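DNA primase (Aquifex aeolicus, PDB 2AU3) probably synthesises the short RNA primers that DNA polymerase extends during DNA replication, and carries one zinc ion in its N-terminal domain. Local coordinates at residues Leu24-Thr35 / Pro45-Lys53; Ile191-Ile201 / Asn230-Lys238. All coordinates share one frame; numbering follows the deposited sequence.

In the fold
Contact 1 (24-35 with 45-53) lies at the surface of the zinc-binding domain, its centre about 25 Å from the centre of the chain, whereas contact 2 (191-201 with 230-238) is buried, its centre about 4 Å from that of the chain. No element is shared: contact 1 pairs neighbouring strands of the zinc ribbon, and contact 2 sets the turn between strands 188-194 and 200-207 against strand 231-232 and helix 234-244. The chemistry differs accordingly. Four backbone hydrogen bonds, one of them weak, cross contact 1, while contact 2 relies on side-chain packing, two waters and one lysine-carbonyl bond. Their centres are 23 Å apart, and their nearest atoms, about 5 Å apart, do not touch.

Contact 1 of 2, residues Leu24-Thr35 / Pro45-Lys53; sequences LNLEKVGSNYRT and PSFYVSPSK
Arg34 and Tyr48 face each other as a non-hydrogen-bonded pair of antiparallel strands 32-35 and 47-50, whose axes approach to 4.6 Å. The arginine can be followed outward. Its CB sits over one face of the Tyr48 ring, 3.9 Å from the centroid and 24° off the normal, a CH-pi contact. With chi1 at 84°, CG lies between backbone N and carbonyl carbon, and the extended chain then runs alongside the tyrosine. CD touches Pro45 CB (3.8 Å) and lies close to Tyr48 OH, and NE also passes near Pro45 CB. At the tip the guanidinium stands 78° from the ring plane with Tyr48 OH near its edge, while NH2 forms a long salt bridge to Glu27 OE1 (3.5 Å) on the adjoining strand. Val29 CG1 meets the edge of the tyrosine ring, and Phe59 packs against that ring edge-to-face.

The flanking pairs are hydrogen-bonded. Tyr33 N to Val49 O (2.9 Å) and Val49 N to Tyr33 O (2.8 Å) are nearly straight; Thr35 N to Phe47 O is longer and more bent, and the return bond from Phe47 N is weak. On the face that carries Tyr33, Thr35, Phe47 and Val49, Thr35 CG2 lies 3.9 Å from Phe47 CD2, and Leu24 CD1 touches Phe47 CE2. The phenylalanine side chain is about 5 Å from the zinc held by Cys37, His40, Cys58 and Cys61. Near the turn, water 2 donates to Asn32 OD1 and also bonds Ser50 OG.

These strands belong to the zinc ribbon's antiparallel sheet. The paired backbone bonds set their register, which puts Val49 and Tyr33 on helix 16-23 and Phe47 beside the zinc site, and turns Arg34 and Tyr48 to the other face.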
loop_
_atom_site.group_PDB
_atom_site.type_symbol
_atom_site.label_atom_id
_atom_site.label_comp_id
_atom_site.label_asym_id
_atom_site.label_seq_id
_atom_site.Cartn_x
_atom_site.Cartn_y
_atom_site.Cartn_z
ATOM N N LEU A 24 14.300 19.160 -19.559
ATOM C CA LEU A 24 15.514 18.639 -18.933
ATOM C C LEU A 24 16.450 17.870 -19.876
ATOM O O LEU A 24 16.018 17.289 -20.887
ATOM C CB LEU A 24 15.170 17.770 -17.707
ATOM C CG LEU A 24 14.167 18.355 -16.694
ATOM C CD1 LEU A 24 13.813 17.356 -15.583
ATOM C CD2 LEU A 24 14.667 19.685 -16.116
ATOM N N ASN A 25 17.737 17.889 -19.530
ATOM C CA ASN A 25 18.726 17.042 -20.168
ATOM C C ASN A 25 18.638 15.633 -19.593
ATOM O O ASN A 25 19.052 15.391 -18.458
ATOM C CB ASN A 25 20.141 17.595 -19.953
ATOM C CG ASN A 25 20.238 19.081 -20.230
ATOM O OD1 ASN A 25 19.968 19.530 -21.337
ATOM N ND2 ASN A 25 20.638 19.852 -19.222
ATOM N N LEU A 26 18.104 14.704 -20.378
ATOM C CA LEU A 26 17.865 13.361 -19.888
ATOM C C LEU A 26 18.966 12.448 -20.407
ATOM O O LEU A 26 19.260 12.440 -21.613
ATOM C CB LEU A 26 16.478 12.855 -20.313
ATOM C CG LEU A 26 15.239 13.564 -19.746
ATOM C CD1 LEU A 26 13.982 12.948 -20.314
ATOM C CD2 LEU A 26 15.210 13.523 -18.230
ATOM N N GLU A 27 19.598 11.722 -19.489
ATOM C CA GLU A 27 20.566 10.694 -19.853
ATOM C C GLU A 27 19.895 9.334 -19.744
ATOM O O GLU A 27 19.211 9.061 -18.763
ATOM C CB GLU A 27 21.765 10.708 -18.902
ATOM C CG GLU A 27 22.864 9.731 -19.334
ATOM C CD GLU A 27 23.796 9.301 -18.209
ATOM O OE1 GLU A 27 23.618 9.770 -17.056
ATOM O OE2 GLU A 27 24.721 8.483 -18.485
ATOM N N LYS A 28 20.100 8.478 -20.741
ATOM C CA LYS A 28 19.506 7.155 -20.734
ATOM C C LYS A 28 20.310 6.257 -19.811
ATOM O O LYS A 28 21.493 6.049 -20.041
ATOM C CB LYS A 28 19.474 6.556 -22.145
ATOM C CG LYS A 28 18.488 5.369 -22.264
ATOM C CD LYS A 28 17.803 5.343 -23.633
ATOM C CE LYS A 28 16.681 4.291 -23.703
ATOM N NZ LYS A 28 17.063 3.011 -23.064
ATOM N N VAL A 29 19.665 5.750 -18.765
ATOM C CA VAL A 29 20.290 4.808 -17.817
ATOM C C VAL A 29 19.434 3.535 -17.844
ATOM O O VAL A 29 18.279 3.543 -17.404
ATOM C CB VAL A 29 20.407 5.422 -16.377
ATOM C CG1 VAL A 29 19.038 5.798 -15.834
ATOM C CG2 VAL A 29 21.109 4.466 -15.410
ATOM N N GLY A 30 19.960 2.472 -18.440
ATOM C CA GLY A 30 19.152 1.278 -18.672
ATOM C C GLY A 30 17.932 1.596 -19.527
ATOM O O GLY A 30 18.057 2.244 -20.586
ATOM N N SER A 31 16.748 1.187 -19.047
ATOM C CA SER A 31 15.492 1.447 -19.743
ATOM C C SER A 31 14.871 2.775 -19.326
ATOM O O SER A 31 13.817 3.145 -19.836
ATOM C CB SER A 31 14.486 0.319 -19.492
ATOM O OG SER A 31 13.973 0.379 -18.174
ATOM N N ASN A 32 15.513 3.466 -18.381
ATOM C CA ASN A 32 14.984 4.692 -17.825
ATOM C C ASN A 32 15.829 5.885 -18.283
ATOM O O ASN A 32 16.852 5.708 -18.958
ATOM C CB ASN A 32 14.933 4.616 -16.291
ATOM C CG ASN A 32 14.014 3.492 -15.787
ATOM O OD1 ASN A 32 12.825 3.478 -16.072
ATOM N ND2 ASN A 32 14.589 2.529 -15.064
ATOM N N TYR A 33 15.383 7.088 -17.929
ATOM C CA TYR A 33 16.197 8.293 -18.077
ATOM C C TYR A 33 16.372 8.912 -16.722
ATOM O O TYR A 33 15.512 8.770 -15.856
ATOM C CB TYR A 33 15.543 9.300 -19.021
ATOM C CG TYR A 33 15.488 8.830 -20.448
ATOM C CD1 TYR A 33 16.536 9.090 -21.322
ATOM C CD2 TYR A 33 14.385 8.131 -20.930
ATOM C CE1 TYR A 33 16.498 8.657 -22.638
ATOM C CE2 TYR A 33 14.334 7.697 -22.251
ATOM C CZ TYR A 33 15.389 7.973 -23.104
ATOM O OH TYR A 33 15.373 7.528 -24.419
ATOM N N ARG A 34 17.510 9.567 -16.516
ATOM C CA ARG A 34 17.736 10.266 -15.274
ATOM C C ARG A 34 18.409 11.608 -15.535
ATOM O O ARG A 34 19.040 11.816 -16.588
ATOM C CB ARG A 34 18.546 9.418 -14.288
ATOM C CG ARG A 34 20.020 9.507 -14.512
ATOM C CD ARG A 34 20.899 9.050 -13.355
ATOM N NE ARG A 34 22.300 9.127 -13.788
ATOM C CZ ARG A 34 23.252 8.282 -13.433
ATOM N NH1 ARG A 34 22.988 7.272 -12.619
ATOM N NH2 ARG A 34 24.473 8.439 -13.907
ATOM N N THR A 35 18.251 12.510 -14.573
ATOM C CA THR A 35 18.810 13.857 -14.642
ATOM C C THR A 35 18.770 14.429 -13.223
ATOM O O THR A 35 18.350 13.730 -12.285
ATOM C CB THR A 35 17.999 14.720 -15.652
ATOM O OG1 THR A 35 18.614 16.009 -15.818
ATOM C CG2 THR A 35 16.626 15.046 -15.113
ATOM N N PRO A 45 22.273 13.020 -9.697
ATOM C CA PRO A 45 20.988 12.881 -10.390
ATOM C C PRO A 45 20.110 11.797 -9.739
ATOM O O PRO A 45 20.516 10.640 -9.674
ATOM C CB PRO A 45 21.391 12.498 -11.813
ATOM C CG PRO A 45 22.770 13.054 -11.972
ATOM C CD PRO A 45 23.419 12.890 -10.619
ATOM N N SER A 46 18.942 12.193 -9.243
ATOM C CA SER A 46 18.056 11.292 -8.502
ATOM C C SER A 46 16.646 11.263 -9.091
ATOM O O SER A 46 15.749 10.637 -8.536
ATOM C CB SER A 46 17.967 11.732 -7.042
ATOM O OG SER A 46 19.258 11.831 -6.488
ATOM N N PHE A 47 16.476 11.941 -10.216
ATOM C CA PHE A 47 15.167 12.160 -10.838
ATOM C C PHE A 47 15.050 11.274 -12.065
ATOM O O PHE A 47 15.785 11.461 -13.050
ATOM C CB PHE A 47 15.048 13.641 -11.223
ATOM C CG PHE A 47 13.728 14.020 -11.831
ATOM C CD1 PHE A 47 12.791 14.728 -11.087
ATOM C CD2 PHE A 47 13.449 13.727 -13.174
ATOM C CE1 PHE A 47 11.568 15.122 -11.655
ATOM C CE2 PHE A 47 12.238 14.109 -13.750
ATOM C CZ PHE A 47 11.292 14.813 -12.993
ATOM N N TYR A 48 14.126 10.311 -12.007
ATOM C CA TYR A 48 14.014 9.274 -13.021
ATOM C C TYR A 48 12.722 9.370 -13.802
ATOM O O TYR A 48 11.678 9.714 -13.258
ATOM C CB TYR A 48 14.151 7.878 -12.400
ATOM C CG TYR A 48 15.559 7.565 -11.942
ATOM C CD1 TYR A 48 16.420 6.819 -12.734
ATOM C CD2 TYR A 48 16.022 8.024 -10.713
ATOM C CE1 TYR A 48 17.708 6.523 -12.307
ATOM C CE2 TYR A 48 17.298 7.743 -10.287
ATOM C CZ TYR A 48 18.137 6.999 -11.088
ATOM O OH TYR A 48 19.405 6.742 -10.652
ATOM N N VAL A 49 12.812 9.075 -15.097
ATOM C CA VAL A 49 11.655 9.013 -15.960
ATOM C C VAL A 49 11.586 7.609 -16.540
ATOM O O VAL A 49 12.553 7.136 -17.131
ATOM C CB VAL A 49 11.754 10.063 -17.093
ATOM C CG1 VAL A 49 10.534 9.962 -18.009
ATOM C CG2 VAL A 49 11.893 11.495 -16.499
ATOM N N SER A 50 10.467 6.919 -16.322
ATOM C CA SER A 50 10.332 5.557 -16.823
ATOM C C SER A 50 9.442 5.588 -18.062
ATOM O O SER A 50 8.274 5.961 -17.979
ATOM C CB SER A 50 9.721 4.663 -15.739
ATOM O OG SER A 50 9.163 3.488 -16.302
ATOM N N PRO A 51 9.995 5.259 -19.225
ATOM C CA PRO A 51 9.157 5.092 -20.410
ATOM C C PRO A 51 8.082 3.999 -20.222
ATOM O O PRO A 51 6.990 4.155 -20.756
ATOM C CB PRO A 51 10.163 4.711 -21.511
ATOM C CG PRO A 51 11.504 5.212 -21.019
ATOM C CD PRO A 51 11.436 5.104 -19.513
ATOM N N SER A 52 8.351 2.946 -19.449
ATOM C CA SER A 52 7.394 1.814 -19.381
ATOM C C SER A 52 6.239 2.089 -18.401
ATOM O O SER A 52 5.111 1.574 -18.560
ATOM C CB SER A 52 8.107 0.527 -18.976
ATOM O OG SER A 52 8.722 0.681 -17.706
ATOM N N LYS A 53 6.513 2.895 -17.379
ATOM C CA LYS A 53 5.468 3.256 -16.419
ATOM C C LYS A 53 4.813 4.592 -16.776
ATOM O O LYS A 53 3.694 4.887 -16.330
ATOM C CB LYS A 53 6.011 3.230 -14.990
ATOM C CG LYS A 53 6.528 1.853 -14.592
ATOM C CD LYS A 53 7.153 1.800 -13.186
ATOM C CE LYS A 53 7.707 0.369 -12.929
ATOM N NZ LYS A 53 8.155 0.148 -11.527
HETATM O O HOH W 1 11.038 1.655 -18.892
HETATM O O HOH W 2 10.972 1.692 -15.218
#

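Contact 2 of 2, residues Ile191-Ile201 / Asn230-Lys238; sequences IPIKDPRGRVI and NLFGLYEAK
Tyr235 lays its ring against the turn at Gly198, whose CA stands 3.4 Å from the ring centroid and 16° off the normal, a CH-pi contact over the face. With CG anti to the backbone N (chi1 168°), the ring swings over the turn, and Pro196 O meets its edge. A side chain on Gly198 would collide with CE2. Replacing the tyrosine by an alanine would probably uncover the glycine and open a gap between turn and helix.

Pro196 O accepts a hydrogen bond from Lys238 NZ (2.8 Å), which the lysine's extended chain delivers tilted 19° from the carbonyl plane. Pro196 CG packs on Leu234 CD2. The type I turn from Asp195 to Gly198 joins two antiparallel strands of the catalytic core's N-terminal domain, and Gly233 occupies the N-cap position of helix 234-244, on which the turn packs. Asp195 OD1 accepts from Arg199 N (2.9 Å) and weakly from Arg197 N, holding the turn, while OD2 takes Arg199 NE on its syn side in a salt bridge.

Lys194, also extended beyond CG, passes CD at 3.5 Å from Glu236 OE2; water 3 bridges its NZ to that oxygen, and Asp144 forms a salt bridge with the same amine. Ile201 CD1 lies over the face of the Asn230 amide, 3.5 Å from ND2, which bonds Lys226 O. Ile191 CG2 comes to 3.4 Å from Phe232 CZ, and Pro192 O lies in plane at that ring's edge.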
loop_
_atom_site.group_PDB
_atom_site.type_symbol
_atom_site.label_atom_id
_atom_site.label_comp_id
_atom_site.label_asym_id
_atom_site.label_seq_id
_atom_site.Cartn_x
_atom_site.Cartn_y
_atom_site.Cartn_z
ATOM N N ILE A 191 -0.126 8.539 5.731
ATOM C CA ILE A 191 0.332 7.427 4.908
ATOM C C ILE A 191 -0.672 7.252 3.778
ATOM O O ILE A 191 -1.797 6.781 3.994
ATOM C CB ILE A 191 0.445 6.115 5.758
ATOM C CG1 ILE A 191 1.261 6.354 7.038
ATOM C CG2 ILE A 191 1.066 4.992 4.950
ATOM C CD1 ILE A 191 0.384 6.522 8.311
ATOM N N PRO A 192 -0.298 7.689 2.580
ATOM C CA PRO A 192 -1.194 7.596 1.435
ATOM C C PRO A 192 -1.553 6.156 1.144
ATOM O O PRO A 192 -0.698 5.273 1.237
ATOM C CB PRO A 192 -0.350 8.165 0.296
ATOM C CG PRO A 192 0.537 9.161 1.015
ATOM C CD PRO A 192 0.964 8.358 2.225
ATOM N N ILE A 193 -2.813 5.945 0.795
ATOM C CA ILE A 193 -3.318 4.638 0.433
ATOM C C ILE A 193 -3.540 4.649 -1.063
ATOM O O ILE A 193 -4.256 5.525 -1.579
ATOM C CB ILE A 193 -4.634 4.362 1.165
ATOM C CG1 ILE A 193 -4.400 4.356 2.687
ATOM C CG2 ILE A 193 -5.237 3.057 0.663
ATOM C CD1 ILE A 193 -5.649 4.099 3.537
ATOM N N LYS A 194 -2.874 3.722 -1.760
ATOM C CA LYS A 194 -2.940 3.629 -3.219
ATOM C C LYS A 194 -3.688 2.388 -3.646
ATOM O O LYS A 194 -3.568 1.341 -3.006
ATOM C CB LYS A 194 -1.533 3.591 -3.840
ATOM C CG LYS A 194 -0.734 4.868 -3.558
ATOM C CD LYS A 194 0.669 4.854 -4.126
ATOM C CE LYS A 194 1.430 6.122 -3.691
ATOM N NZ LYS A 194 2.611 6.385 -4.557
ATOM N N ASP A 195 -4.410 2.467 -4.762
ATOM C CA ASP A 195 -4.990 1.261 -5.329
ATOM C C ASP A 195 -3.889 0.404 -5.963
ATOM O O ASP A 195 -2.765 0.870 -6.072
ATOM C CB ASP A 195 -6.134 1.592 -6.302
ATOM C CG ASP A 195 -5.690 2.339 -7.533
ATOM O OD1 ASP A 195 -4.477 2.372 -7.875
ATOM O OD2 ASP A 195 -6.533 2.928 -8.254
ATOM N N PRO A 196 -4.188 -0.828 -6.391
ATOM C CA PRO A 196 -3.142 -1.698 -6.957
ATOM C C PRO A 196 -2.392 -1.101 -8.157
ATOM O O PRO A 196 -1.305 -1.599 -8.468
ATOM C CB PRO A 196 -3.922 -2.952 -7.370
ATOM C CG PRO A 196 -5.060 -2.980 -6.418
ATOM C CD PRO A 196 -5.487 -1.522 -6.327
ATOM N N ARG A 197 -2.943 -0.064 -8.802
ATOM C CA ARG A 197 -2.265 0.603 -9.918
ATOM C C ARG A 197 -1.511 1.893 -9.517
ATOM O O ARG A 197 -0.963 2.581 -10.350
ATOM C CB ARG A 197 -3.252 0.866 -11.087
ATOM C CG ARG A 197 -4.436 1.785 -10.735
ATOM C CD ARG A 197 -5.432 2.039 -11.882
ATOM N NE ARG A 197 -4.785 1.997 -13.197
ATOM C CZ ARG A 197 -5.371 1.583 -14.323
ATOM N NH1 ARG A 197 -6.644 1.180 -14.318
ATOM N NH2 ARG A 197 -4.685 1.574 -15.462
ATOM N N GLY A 198 -1.457 2.192 -8.226
ATOM C CA GLY A 198 -0.669 3.311 -7.774
ATOM C C GLY A 198 -1.417 4.623 -7.655
ATOM O O GLY A 198 -0.794 5.623 -7.362
ATOM N N ARG A 199 -2.733 4.631 -7.881
ATOM C CA ARG A 199 -3.478 5.889 -7.714
ATOM C C ARG A 199 -3.793 6.086 -6.257
ATOM O O ARG A 199 -4.328 5.180 -5.587
ATOM C CB ARG A 199 -4.781 5.901 -8.500
ATOM C CG ARG A 199 -4.606 5.922 -9.995
ATOM C CD ARG A 199 -5.938 6.117 -10.738
ATOM N NE ARG A 199 -6.968 5.212 -10.216
ATOM C CZ ARG A 199 -8.223 5.175 -10.645
ATOM N NH1 ARG A 199 -8.616 6.000 -11.611
ATOM N NH2 ARG A 199 -9.086 4.309 -10.110
ATOM N N VAL A 200 -3.466 7.265 -5.758
ATOM C CA VAL A 200 -3.820 7.618 -4.393
ATOM C C VAL A 200 -5.352 7.666 -4.302
ATOM O O VAL A 200 -6.000 8.400 -5.052
ATOM C CB VAL A 200 -3.197 8.960 -3.995
ATOM C CG1 VAL A 200 -3.750 9.413 -2.625
ATOM C CG2 VAL A 200 -1.686 8.819 -3.923
ATOM N N ILE A 201 -5.930 6.850 -3.423
ATOM C CA ILE A 201 -7.378 6.812 -3.271
ATOM C C ILE A 201 -7.822 7.329 -1.901
ATOM O O ILE A 201 -9.011 7.487 -1.661
ATOM C CB ILE A 201 -7.952 5.390 -3.529
ATOM C CG1 ILE A 201 -7.262 4.334 -2.632
ATOM C CG2 ILE A 201 -7.857 5.035 -5.014
ATOM C CD1 ILE A 201 -8.021 3.006 -2.588
ATOM N N ASN A 230 -8.924 -3.089 -0.711
ATOM C CA ASN A 230 -7.562 -2.675 -1.064
ATOM C C ASN A 230 -6.521 -3.206 -0.077
ATOM O O ASN A 230 -6.831 -3.434 1.091
ATOM C CB ASN A 230 -7.482 -1.144 -1.123
ATOM C CG ASN A 230 -8.217 -0.566 -2.318
ATOM O OD1 ASN A 230 -7.669 -0.517 -3.412
ATOM N ND2 ASN A 230 -9.477 -0.149 -2.117
ATOM N N LEU A 231 -5.288 -3.389 -0.544
ATOM C CA LEU A 231 -4.205 -3.771 0.350
ATOM C C LEU A 231 -3.133 -2.705 0.333
ATOM O O LEU A 231 -2.650 -2.313 -0.745
ATOM C CB LEU A 231 -3.583 -5.131 -0.045
ATOM C CG LEU A 231 -4.390 -6.390 0.297
ATOM C CD1 LEU A 231 -3.929 -7.558 -0.554
ATOM C CD2 LEU A 231 -4.279 -6.728 1.779
ATOM N N PHE A 232 -2.744 -2.247 1.514
ATOM C CA PHE A 232 -1.606 -1.356 1.606
ATOM C C PHE A 232 -0.359 -2.037 1.057
ATOM O O PHE A 232 -0.052 -3.194 1.417
ATOM C CB PHE A 232 -1.343 -0.941 3.049
ATOM C CG PHE A 232 -0.257 0.106 3.178
ATOM C CD1 PHE A 232 -0.435 1.372 2.617
ATOM C CD2 PHE A 232 0.928 -0.169 3.853
ATOM C CE1 PHE A 232 0.563 2.352 2.725
ATOM C CE2 PHE A 232 1.939 0.808 3.974
ATOM C CZ PHE A 232 1.760 2.055 3.406
ATOM N N GLY A 233 0.378 -1.303 0.226
ATOM C CA GLY A 233 1.634 -1.772 -0.301
ATOM C C GLY A 233 1.546 -2.610 -1.570
ATOM O O GLY A 233 2.572 -2.925 -2.162
ATOM N N LEU A 234 0.345 -2.984 -2.005
ATOM C CA LEU A 234 0.245 -3.826 -3.192
ATOM C C LEU A 234 0.932 -3.224 -4.433
ATOM O O LEU A 234 1.703 -3.907 -5.121
ATOM C CB LEU A 234 -1.201 -4.227 -3.479
ATOM C CG LEU A 234 -1.447 -5.305 -4.510
ATOM C CD1 LEU A 234 -0.724 -6.621 -4.139
ATOM C CD2 LEU A 234 -2.958 -5.516 -4.592
ATOM N N TYR A 235 0.703 -1.936 -4.676
ATOM C CA TYR A 235 1.292 -1.268 -5.819
ATOM C C TYR A 235 2.828 -1.363 -5.738
ATOM O O TYR A 235 3.512 -1.696 -6.711
ATOM C CB TYR A 235 0.867 0.201 -5.844
ATOM C CG TYR A 235 1.661 1.025 -6.829
ATOM C CD1 TYR A 235 2.557 1.997 -6.389
ATOM C CD2 TYR A 235 1.508 0.836 -8.218
ATOM C CE1 TYR A 235 3.273 2.780 -7.308
ATOM C CE2 TYR A 235 2.195 1.603 -9.138
ATOM C CZ TYR A 235 3.096 2.557 -8.680
ATOM O OH TYR A 235 3.808 3.322 -9.583
ATOM N N GLU A 236 3.363 -1.082 -4.565
ATOM C CA GLU A 236 4.798 -1.136 -4.371
ATOM C C GLU A 236 5.373 -2.576 -4.339
ATOM O O GLU A 236 6.540 -2.788 -4.677
ATOM C CB GLU A 236 5.141 -0.410 -3.081
ATOM C CG GLU A 236 4.880 1.087 -3.144
ATOM C CD GLU A 236 3.428 1.457 -2.815
ATOM O OE1 GLU A 236 2.608 0.541 -2.553
ATOM O OE2 GLU A 236 3.105 2.672 -2.817
ATOM N N ALA A 237 4.552 -3.539 -3.930
ATOM C CA ALA A 237 5.008 -4.909 -3.680
ATOM C C ALA A 237 4.886 -5.840 -4.887
ATOM O O ALA A 237 5.572 -6.855 -4.944
ATOM C CB ALA A 237 4.245 -5.514 -2.489
ATOM N N LYS A 238 4.006 -5.519 -5.833
ATOM C CA LYS A 238 3.500 -6.558 -6.743
ATOM C C LYS A 238 4.599 -7.146 -7.642
ATOM O O LYS A 238 4.583 -8.317 -7.958
ATOM C CB LYS A 238 2.294 -6.054 -7.568
ATOM C CG LYS A 238 2.581 -4.843 -8.419
ATOM C CD LYS A 238 1.317 -4.240 -9.017
ATOM C CE LYS A 238 1.662 -2.958 -9.795
ATOM N NZ LYS A 238 0.469 -2.405 -10.519
HETATM O O HOH W 3 4.821 4.273 -4.112
HETATM O O HOH W 4 -1.363 -0.525 -3.266
#